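Local coordinates for protein alcohol oxidase (Myceliophthora thermophila, PDB 6F74) that binds FAD and probably works as an oxygen-dependent, VAO-type flavoprotein oxidase of unestablished substrate, at residues Asn223-Val227 and Ile302-Val308; Ile104-Pro108 and Pro507-Ser511. All coordinates share one frame; numbering follows the deposited sequence.

Contact 1: residues Asn223-Val227 and Ile302-Val308; sequences NVIAV and IKVHPNV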
loop_
_atom_site.group_PDB
_atom_site.type_symbol
_atom_site.label_atom_id
_atom_site.label_comp_id
_atom_site.label_asym_id
_atom_site.label_seq_id
_atom_site.Cartn_x
_atom_site.Cartn_y
_atom_site.Cartn_z
ATOM N N ASN A 223 20.389 14.040 -9.089
ATOM C CA ASN A 223 19.727 14.222 -10.378
ATOM C C ASN A 223 19.244 12.900 -11.011
ATOM O O ASN A 223 19.427 12.667 -12.202
ATOM C CB ASN A 223 20.669 14.983 -11.331
ATOM C CG ASN A 223 19.945 15.600 -12.535
ATOM O OD1 ASN A 223 18.767 15.934 -12.471
ATOM N ND2 ASN A 223 20.676 15.756 -13.645
ATOM N N VAL A 224 18.668 12.010 -10.207
ATOM C CA VAL A 224 18.098 10.778 -10.755
ATOM C C VAL A 224 16.666 10.601 -10.273
ATOM O O VAL A 224 16.198 11.289 -9.364
ATOM C CB VAL A 224 18.948 9.532 -10.440
ATOM C CG1 VAL A 224 20.347 9.664 -11.053
ATOM C CG2 VAL A 224 19.021 9.297 -8.933
ATOM N N ILE A 225 15.987 9.654 -10.897
ATOM C CA ILE A 225 14.599 9.336 -10.597
ATOM C C ILE A 225 14.544 8.038 -9.815
ATOM O O ILE A 225 14.948 6.993 -10.313
ATOM C CB ILE A 225 13.756 9.217 -11.876
ATOM C CG1 ILE A 225 13.764 10.556 -12.629
ATOM C CG2 ILE A 225 12.310 8.823 -11.541
ATOM C CD1 ILE A 225 13.053 10.541 -13.957
ATOM N N ALA A 226 14.058 8.130 -8.586
ATOM C CA ALA A 226 13.752 6.991 -7.756
ATOM C C ALA A 226 12.256 6.767 -7.916
ATOM O O ALA A 226 11.451 7.690 -7.756
ATOM C CB ALA A 226 14.078 7.286 -6.294
ATOM N N VAL A 227 11.904 5.529 -8.245
ATOM C CA VAL A 227 10.542 5.139 -8.534
ATOM C C VAL A 227 9.890 4.668 -7.220
ATOM O O VAL A 227 9.931 3.485 -6.892
ATOM C CB VAL A 227 10.481 4.056 -9.639
ATOM C CG1 VAL A 227 9.039 3.791 -10.049
ATOM C CG2 VAL A 227 11.242 4.491 -10.862
ATOM N N ILE A 302 18.079 -0.362 -5.156
ATOM C CA ILE A 302 17.122 -0.092 -6.231
ATOM C C ILE A 302 17.796 0.552 -7.442
ATOM O O ILE A 302 18.697 1.368 -7.288
ATOM C CB ILE A 302 15.941 0.818 -5.791
ATOM C CG1 ILE A 302 16.446 2.118 -5.161
ATOM C CG2 ILE A 302 15.017 0.063 -4.840
ATOM C CD1 ILE A 302 15.406 3.217 -5.059
ATOM N N LYS A 303 17.323 0.200 -8.638
ATOM C CA LYS A 303 17.642 0.953 -9.850
ATOM C C LYS A 303 17.158 2.376 -9.676
ATOM O O LYS A 303 16.064 2.616 -9.127
ATOM C CB LYS A 303 16.921 0.381 -11.066
ATOM C CG LYS A 303 17.343 -0.987 -11.484
ATOM C CD LYS A 303 16.551 -1.441 -12.709
ATOM C CE LYS A 303 16.708 -2.931 -12.993
ATOM N NZ LYS A 303 15.358 -3.477 -13.491
ATOM N N VAL A 304 17.976 3.321 -10.114
ATOM C CA VAL A 304 17.524 4.706 -10.292
ATOM C C VAL A 304 17.842 5.115 -11.720
ATOM O O VAL A 304 18.706 4.527 -12.368
ATOM C CB VAL A 304 18.065 5.690 -9.234
ATOM C CG1 VAL A 304 17.483 5.322 -7.888
ATOM C CG2 VAL A 304 19.585 5.731 -9.180
ATOM N N HIS A 305 17.098 6.099 -12.216
ATOM C CA HIS A 305 17.002 6.358 -13.641
ATOM C C HIS A 305 17.381 7.793 -13.982
ATOM O O HIS A 305 17.114 8.682 -13.189
ATOM C CB HIS A 305 15.571 6.047 -14.080
ATOM C CG HIS A 305 15.181 4.627 -13.842
ATOM N ND1 HIS A 305 15.405 3.626 -14.760
ATOM C CD2 HIS A 305 14.616 4.034 -12.765
ATOM C CE1 HIS A 305 14.990 2.479 -14.255
ATOM N NE2 HIS A 305 14.509 2.695 -13.044
ATOM N N PRO A 306 17.962 8.026 -15.174
ATOM C CA PRO A 306 18.306 9.395 -15.574
ATOM C C PRO A 306 17.118 10.352 -15.438
ATOM O O PRO A 306 15.987 9.973 -15.744
ATOM C CB PRO A 306 18.686 9.247 -17.066
ATOM C CG PRO A 306 19.060 7.805 -17.239
ATOM C CD PRO A 306 18.169 7.062 -16.275
ATOM N N ASN A 307 17.379 11.573 -14.975
ATOM C CA ASN A 307 16.353 12.618 -14.946
ATOM C C ASN A 307 15.900 12.915 -16.381
ATOM O O ASN A 307 16.599 12.615 -17.338
ATOM C CB ASN A 307 16.843 13.911 -14.255
ATOM C CG ASN A 307 15.736 14.683 -13.527
ATOM O OD1 ASN A 307 14.544 14.537 -13.838
ATOM N ND2 ASN A 307 16.140 15.538 -12.574
ATOM N N VAL A 308 14.689 13.465 -16.509
ATOM C CA VAL A 308 14.143 13.850 -17.815
ATOM C C VAL A 308 14.252 15.354 -17.967
ATOM O O VAL A 308 14.421 16.070 -16.971
ATOM C CB VAL A 308 12.687 13.387 -18.022
ATOM C CG1 VAL A 308 12.634 11.867 -18.100
ATOM C CG2 VAL A 308 11.755 13.922 -16.935
#

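Contact 2: residues Ile104-Pro108 and Pro507-Ser511; sequences ITCAP and PKVAS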
loop_
_atom_site.group_PDB
_atom_site.type_symbol
_atom_site.label_atom_id
_atom_site.label_comp_id
_atom_site.label_asym_id
_atom_site.label_seq_id
_atom_site.Cartn_x
_atom_site.Cartn_y
_atom_site.Cartn_z
ATOM N N ILE A 104 -10.414 -0.209 14.550
ATOM C CA ILE A 104 -10.343 0.826 15.597
ATOM C C ILE A 104 -11.105 0.311 16.828
ATOM O O ILE A 104 -12.351 0.401 16.899
ATOM C CB ILE A 104 -10.915 2.186 15.097
ATOM C CG1 ILE A 104 -10.112 2.722 13.905
ATOM C CG2 ILE A 104 -10.926 3.240 16.202
ATOM C CD1 ILE A 104 -10.681 3.967 13.244
ATOM N N THR A 105 -10.360 -0.264 17.770
ATOM C CA THR A 105 -10.904 -0.751 19.037
ATOM C C THR A 105 -10.641 0.216 20.201
ATOM O O THR A 105 -11.010 -0.070 21.333
ATOM C CB THR A 105 -10.309 -2.126 19.384
ATOM O OG1 THR A 105 -8.849 -2.061 19.426
ATOM C CG2 THR A 105 -10.786 -3.148 18.342
ATOM N N CYS A 106 -9.982 1.338 19.912
ATOM C CA CYS A 106 -9.821 2.431 20.859
ATOM C C CYS A 106 -9.894 3.753 20.127
ATOM O O CYS A 106 -8.877 4.345 19.768
ATOM C CB CYS A 106 -8.487 2.271 21.616
ATOM S SG CYS A 106 -8.209 3.557 22.844
ATOM N N ALA A 107 -11.122 4.196 19.875
ATOM C CA ALA A 107 -11.371 5.387 19.043
ATOM C C ALA A 107 -10.910 6.667 19.746
ATOM O O ALA A 107 -11.034 6.774 20.963
ATOM C CB ALA A 107 -12.849 5.481 18.686
ATOM N N PRO A 108 -10.365 7.636 18.994
ATOM C CA PRO A 108 -10.254 8.957 19.612
ATOM C C PRO A 108 -11.647 9.528 19.859
ATOM O O PRO A 108 -12.552 9.263 19.072
ATOM C CB PRO A 108 -9.498 9.763 18.578
ATOM C CG PRO A 108 -9.872 9.147 17.284
ATOM C CD PRO A 108 -9.978 7.673 17.578
ATOM N N PRO A 507 -18.267 4.027 9.996
ATOM C CA PRO A 507 -18.106 4.943 11.127
ATOM C C PRO A 507 -16.867 4.627 11.951
ATOM O O PRO A 507 -16.404 3.477 11.993
ATOM C CB PRO A 507 -19.392 4.708 11.977
ATOM C CG PRO A 507 -20.386 4.130 11.018
ATOM C CD PRO A 507 -19.559 3.309 10.058
ATOM N N LYS A 508 -16.326 5.653 12.585
ATOM C CA LYS A 508 -15.127 5.517 13.419
ATOM C C LYS A 508 -15.365 4.482 14.530
ATOM O O LYS A 508 -14.516 3.626 14.782
ATOM C CB LYS A 508 -14.798 6.897 14.008
ATOM C CG LYS A 508 -13.584 6.968 14.907
ATOM C CD LYS A 508 -13.402 8.401 15.389
ATOM C CE LYS A 508 -14.391 8.780 16.489
ATOM N NZ LYS A 508 -14.164 10.188 16.899
ATOM N N VAL A 509 -16.528 4.568 15.186
ATOM C CA VAL A 509 -16.987 3.535 16.117
ATOM C C VAL A 509 -18.033 2.693 15.386
ATOM O O VAL A 509 -19.194 3.064 15.296
ATOM C CB VAL A 509 -17.552 4.107 17.435
ATOM C CG1 VAL A 509 -17.877 2.965 18.413
ATOM C CG2 VAL A 509 -16.548 5.045 18.086
ATOM N N ALA A 510 -17.596 1.540 14.899
ATOM C CA ALA A 510 -18.351 0.703 13.997
ATOM C C ALA A 510 -18.763 -0.604 14.664
ATOM O O ALA A 510 -17.925 -1.358 15.064
ATOM C CB ALA A 510 -17.500 0.394 12.769
ATOM N N SER A 511 -20.059 -0.873 14.713
ATOM C CA SER A 511 -20.582 -2.178 15.139
ATOM C C SER A 511 -20.127 -3.278 14.182
ATOM O O SER A 511 -19.839 -3.018 13.026
ATOM C CB SER A 511 -22.112 -2.146 15.178
ATOM O OG SER A 511 -22.633 -1.972 13.876
HETATM O O HOH W 1 -14.363 1.297 15.347
#

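Contact 1: residues Asn223-Val227 and Ile302-Val308
N223 and N307 meet amide to amide, their side chains crossing at nearly a right angle and the two planes turned 61° apart. N307 ND2 gives a nearly straight hydrogen bond of 2.7 Å to N223 OD1; the acceptor lies close to the plane of the N307 amide, whereas the donor is tilted from the plane of the N223 carbonyl. With CG anti to the backbone N (chi1 -162°), N223 reaches across to its partner. D414 accepts a second bond from N307 ND2, and N307 OD1 takes N-H groups from V308 and from Y415, which fixes the rotation of the amide. A leucine in place of N307 would probably leave N223 OD1 and D414 without this donor and let the N223 amide turn. N223, with positive phi, is the C-prime residue of the Schellman motif that ends helix 212-221, and the chain then enters the short strand 224-225, which pairs antiparallel with strand 296-306 in a sheet that also holds 203-208 and 260-266, consistent with the PCMH-type FAD-binding fold. I225 and H305 form the hydrogen-bonded pair, I225 N to H305 O at 2.7 Å and H305 N to I225 O at 3.0 Å. Their side chains share one sheet face, where V227 CG2 approaches H305 CD2 obliquely at 3.9 Å; F253 stacks on the imidazole and Q259 bonds its NE2. I225 CD1 lies 3.5 Å from P306 O, with V308 CG1 a little farther off. On the other side of the strands, V224 CG2 packs against V304 CG2 at 3.6 Å, while V304 CG1 lies 4.2 Å from A226 CB, beside A219 and Y216 of helix 212-221.

Contact 2: residues Ile104-Pro108 and Pro507-Ser511
This is a loop-to-loop contact, partly buried, in which the loop between helix 88-93 and strand 128-131 meets the loop that leads from strand 498-503 into helix 512-533. Neither segment has regular secondary structure, and the side chain of K508 carries much of the join. Its CG stands anti to the backbone N (chi1 180°), which carries CG and CD past A107 and P108, and the bend at chi3 (76°) then swings CE and the ammonium onto the P108 carbonyl. K508 CG passes A107 CB at 4.1 Å, and K508 CD lies at the same distance from P108 CG, the lysine chain running obliquely across the proline ring. K508 NZ then hydrogen-bonds P108 O at 2.9 Å, approaching from 33° outside the carbonyl plane. Beside this, A107 CB touches V509 CG2 at 3.8 Å, and I104 sets CG2 3.9 Å from K508 O. A water joins the backbones as well, lying 2.7 Å from I104 O and accepting a longer bond of 3.3 Å from A510 N. Around the contact, C106 is tied to C120 by a disulfide, T105 touches an N-acetylglucosamine of the attached glycan, and S511 OG caps helix 512-533 through I514 N. The ammonium of K508 also forms a salt bridge with E115, so one charged group is held by both a neutral carbonyl and a carboxylate. With its aliphatic part laid against A107 and P108, the lysine joins the loops by apolar and polar contacts at once, and the carboxylate of E115 is likely to stabilise its positive charge.

Overall arrangement
Contacts 1 and 2 lie on opposite sides of the chain's centre, their own centres 41 Å apart and their nearest atoms about 29 Å apart, so neither touches the other. Along the sequence, both segments of contact 1 fall between 104-108 and 507-511, the two loops that contact 2 brings together. Contact 1 is the nearer to the cofactor: the side chain of V227 is about 10 Å from FAD and about 5 Å from that of W240, an FAD-binding residue. In contact 2 the side chain of I104 is about 13 Å from FAD but about 8 Å from an N-acetylglucosamine, which places this contact by the glycan rather than the flavin.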